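Local coordinates for prenyltransference for protein (Lavandula lanata, PDB 5HC6) that probably acts as a cis-prenyltransferase of the undecaprenyl diphosphate synthase family, joining isoprenoid diphosphate units into terpenoid precursors, at residues A[189-194]-A[206-211]. Numbering follows the deposited sequence.
Sequences DLLIRA and WQLPFT. With SO4 (sulfate ion), chain D.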
ATOM      1  N   ASP A 189     -10.055   1.161   7.383  1.00 30.77           N
ATOM      2  CA  ASP A 189     -11.098   0.854   6.417  1.00 32.32           C
ATOM      3  C   ASP A 189     -11.053   1.873   5.315  1.00 30.47           C
ATOM      4  O   ASP A 189     -11.393   1.574   4.168  1.00 31.15           O
ATOM      5  CB  ASP A 189     -12.439   0.911   7.097  1.00 35.56           C
ATOM      6  CG  ASP A 189     -12.500  -0.057   8.232  1.00 39.15           C
ATOM      7  OD1 ASP A 189     -12.622  -1.245   7.900  1.00 42.27           O
ATOM      8  OD2 ASP A 189     -12.378   0.347   9.405  1.00 34.12           O
ATOM      9  N   LEU A 190     -10.636   3.073   5.672  1.00 27.31           N
ATOM     10  CA  LEU A 190     -10.689   4.244   4.752  1.00 32.03           C
ATOM     11  C   LEU A 190      -9.427   5.073   4.942  1.00 32.52           C
ATOM     12  O   LEU A 190      -9.085   5.365   6.062  1.00 32.58           O
ATOM     13  CB  LEU A 190     -11.860   5.138   5.096  1.00 32.19           C
ATOM     14  CG  LEU A 190     -11.975   6.478   4.384  1.00 33.71           C
ATOM     15  CD1 LEU A 190     -12.123   6.291   2.904  1.00 33.13           C
ATOM     16  CD2 LEU A 190     -13.173   7.210   4.956  1.00 37.46           C
ATOM     17  N   LEU A 191      -8.735   5.422   3.861  1.00 31.00           N
ATOM     18  CA  LEU A 191      -7.536   6.204   3.946  1.00 31.22           C
ATOM     19  C   LEU A 191      -7.811   7.437   3.133  1.00 33.05           C
ATOM     20  O   LEU A 191      -8.137   7.339   1.965  1.00 31.18           O
ATOM     21  CB  LEU A 191      -6.355   5.467   3.347  1.00 35.35           C
ATOM     22  CG  LEU A 191      -5.089   6.329   3.182  1.00 39.34           C
ATOM     23  CD1 LEU A 191      -4.433   6.620   4.513  1.00 37.00           C
ATOM     24  CD2 LEU A 191      -4.097   5.601   2.306  1.00 45.32           C
ATOM     25  N   ILE A 192      -7.661   8.594   3.763  1.00 31.69           N
ATOM     26  CA  ILE A 192      -7.908   9.859   3.104  1.00 33.66           C
ATOM     27  C   ILE A 192      -6.560  10.542   2.827  1.00 32.28           C
ATOM     28  O   ILE A 192      -5.699  10.604   3.705  1.00 33.46           O
ATOM     29  CB  ILE A 192      -8.740  10.794   4.008  1.00 32.26           C
ATOM     30  CG1 ILE A 192     -10.144  10.214   4.226  1.00 33.90           C
ATOM     31  CG2 ILE A 192      -8.756  12.198   3.425  1.00 30.72           C
ATOM     32  CD1 ILE A 192     -10.864  10.826   5.430  1.00 35.74           C
ATOM     33  N   ARG A 193      -6.381  11.113   1.652  1.00 31.82           N
ATOM     34  CA  ARG A 193      -5.138  11.869   1.440  1.00 33.27           C
ATOM     35  C   ARG A 193      -5.482  13.202   0.803  1.00 35.80           C
ATOM     36  O   ARG A 193      -6.071  13.211  -0.249  1.00 34.68           O
ATOM     37  CB  ARG A 193      -4.125  11.103   0.584  1.00 34.89           C
ATOM     38  CG  ARG A 193      -2.929  11.992   0.199  1.00 34.33           C
ATOM     39  CD  ARG A 193      -1.729  11.260  -0.377  1.00 34.92           C
ATOM     40  NE  ARG A 193      -0.641  12.218  -0.556  1.00 34.96           N
ATOM     41  CZ  ARG A 193       0.638  11.967  -0.402  1.00 35.10           C
ATOM     42  NH1 ARG A 193       1.052  10.765  -0.060  1.00 35.69           N
ATOM     43  NH2 ARG A 193       1.515  12.954  -0.589  1.00 39.27           N
ATOM     44  N   ALA A 194      -5.157  14.305   1.496  1.00 36.71           N
ATOM     45  CA  ALA A 194      -5.392  15.642   1.003  1.00 36.38           C
ATOM     46  C   ALA A 194      -4.286  16.039   0.006  1.00 38.38           C
ATOM     47  O   ALA A 194      -3.231  15.424   0.003  1.00 39.26           O
ATOM     48  CB  ALA A 194      -5.416  16.618   2.164  1.00 40.64           C
ATOM     49  N   TRP A 206       1.747  -2.589   5.272  1.00 32.45           N
ATOM     50  CA  TRP A 206       1.139  -3.825   5.746  1.00 30.96           C
ATOM     51  C   TRP A 206      -0.392  -3.640   6.043  1.00 32.74           C
ATOM     52  O   TRP A 206      -1.224  -4.489   5.795  1.00 32.15           O
ATOM     53  CB  TRP A 206       1.852  -4.242   7.049  1.00 31.83           C
ATOM     54  CG  TRP A 206       1.090  -5.354   7.728  1.00 35.28           C
ATOM     55  CD1 TRP A 206       0.023  -5.221   8.560  1.00 32.46           C
ATOM     56  CD2 TRP A 206       1.329  -6.762   7.588  1.00 37.28           C
ATOM     57  NE1 TRP A 206      -0.430  -6.459   8.930  1.00 36.21           N
ATOM     58  CE2 TRP A 206       0.351  -7.423   8.355  1.00 36.59           C
ATOM     59  CE3 TRP A 206       2.276  -7.532   6.878  1.00 36.70           C
ATOM     60  CZ2 TRP A 206       0.290  -8.819   8.437  1.00 34.66           C
ATOM     61  CZ3 TRP A 206       2.220  -8.909   6.961  1.00 37.10           C
ATOM     62  CH2 TRP A 206       1.224  -9.543   7.733  1.00 38.18           C
ATOM     63  N   GLN A 207      -0.718  -2.518   6.621  1.00 30.52           N
ATOM     64  CA  GLN A 207      -2.075  -2.225   7.090  1.00 31.78           C
ATOM     65  C   GLN A 207      -3.081  -1.923   6.007  1.00 33.41           C
ATOM     66  O   GLN A 207      -4.276  -1.867   6.305  1.00 30.54           O
ATOM     67  CB  GLN A 207      -2.017  -1.037   8.060  1.00 31.58           C
ATOM     68  CG  GLN A 207      -1.215  -1.382   9.302  1.00 29.65           C
ATOM     69  CD  GLN A 207       0.268  -1.105   9.281  1.00 35.76           C
ATOM     70  OE1 GLN A 207       0.875  -0.699   8.267  1.00 35.49           O
ATOM     71  NE2 GLN A 207       0.894  -1.345  10.447  1.00 39.00           N
ATOM     72  N   LEU A 208      -2.660  -1.887   4.736  1.00 34.10           N
ATOM     73  CA  LEU A 208      -3.576  -1.368   3.691  1.00 33.41           C
ATOM     74  C   LEU A 208      -4.157  -2.301   2.581  1.00 32.03           C
ATOM     75  O   LEU A 208      -4.613  -1.798   1.523  1.00 31.90           O
ATOM     76  CB  LEU A 208      -2.887  -0.209   2.970  1.00 34.20           C
ATOM     77  CG  LEU A 208      -2.450   0.977   3.817  1.00 33.60           C
ATOM     78  CD1 LEU A 208      -1.877   2.007   2.839  1.00 37.84           C
ATOM     79  CD2 LEU A 208      -3.584   1.587   4.625  1.00 34.17           C
ATOM     80  N   PRO A 209      -4.143  -3.625   2.777  1.00 30.77           N
ATOM     81  CA  PRO A 209      -4.480  -4.480   1.673  1.00 33.58           C
ATOM     82  C   PRO A 209      -5.889  -4.318   1.142  1.00 31.65           C
ATOM     83  O   PRO A 209      -6.076  -4.515  -0.037  1.00 33.44           O
ATOM     84  CB  PRO A 209      -4.309  -5.878   2.257  1.00 35.91           C
ATOM     85  CG  PRO A 209      -4.566  -5.700   3.712  1.00 35.67           C
ATOM     86  CD  PRO A 209      -3.883  -4.412   3.996  1.00 36.79           C
ATOM     87  N   PHE A 210      -6.840  -3.967   2.006  1.00 33.24           N
ATOM     88  CA  PHE A 210      -8.228  -3.758   1.598  1.00 35.64           C
ATOM     89  C   PHE A 210      -8.795  -2.423   1.890  1.00 35.29           C
ATOM     90  O   PHE A 210      -9.929  -2.194   1.585  1.00 34.95           O
ATOM     91  CB  PHE A 210      -9.155  -4.864   2.140  1.00 35.89           C
ATOM     92  CG  PHE A 210      -8.793  -6.187   1.595  1.00 36.58           C
ATOM     93  CD1 PHE A 210      -9.146  -6.512   0.289  1.00 39.29           C
ATOM     94  CD2 PHE A 210      -7.967  -7.042   2.320  1.00 35.57           C
ATOM     95  CE1 PHE A 210      -8.776  -7.734  -0.265  1.00 40.22           C
ATOM     96  CE2 PHE A 210      -7.592  -8.251   1.774  1.00 36.85           C
ATOM     97  CZ  PHE A 210      -7.987  -8.590   0.492  1.00 38.27           C
ATOM     98  N   THR A 211      -7.992  -1.504   2.392  1.00 33.91           N
ATOM     99  CA  THR A 211      -8.504  -0.198   2.674  1.00 32.84           C
ATOM    100  C   THR A 211      -8.947   0.580   1.405  1.00 33.80           C
ATOM    101  O   THR A 211      -8.358   0.499   0.340  1.00 30.57           O
ATOM    102  CB  THR A 211      -7.558   0.636   3.549  1.00 36.00           C
ATOM    103  OG1 THR A 211      -7.029   1.732   2.840  1.00 46.47           O
ATOM    104  CG2 THR A 211      -6.521  -0.148   4.193  1.00 29.33           C
TER
HETATM  105  S   SO4 D 403       5.534  13.149  -0.849  1.00 84.04           S
HETATM  106  O1  SO4 D 403       6.700  14.046  -0.802  1.00 93.26           O
HETATM  107  O2  SO4 D 403       5.856  11.858  -1.592  1.00 61.77           O
HETATM  108  O3  SO4 D 403       5.219  12.927   0.585  1.00102.74           O
HETATM  109  O4  SO4 D 403       4.391  13.899  -1.413  1.00 67.98           O
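Leu-191 reaches with its CD2 methyl toward the CD1 methyl of Leu-208, 4.3 Å away, and sets its CB against the hydroxyl of Thr-211. Strand 190-193 lies in the parallel sheet of the undecaprenyl diphosphate synthase fold, between strands 15-19 and 212-215, and residues 206-211 form the end of the loop that leads into the latter. The pair illustrates how a returning connection can close over the start of a strand by van der Waals packing of side chains and backbone, while the backbone bonds go to neighbours, as from Leu-191 to Glu-212 and Tyr-214. With CG of Leu-191 anti to the backbone N (chi1 170°) and chi2 at 72°, CD2 is the methyl turned to Leu-208. Two residues back along the chain, Asp-189 meets Thr-211 through its backbone, its O lying 3.7 Å from Thr-211 CA, whereas its CB points away from the loop and its OD2 accepts a hydrogen bond from His-15 N. Beyond the loop contact, Arg-193 runs out in an extended chain to a sulfate, probably from the crystallisation liquor. Its NH2 makes a weak hydrogen bond of 3.1 Å to sulfate O4, which sits at the edge of the guanidinium near its plane, and the same nitrogen forms a salt bridge with Asp-21; Arg-199 also holds the ion. Thr-211 OG1, 3.8 Å from Leu-191 CB, is buried here without a polar partner.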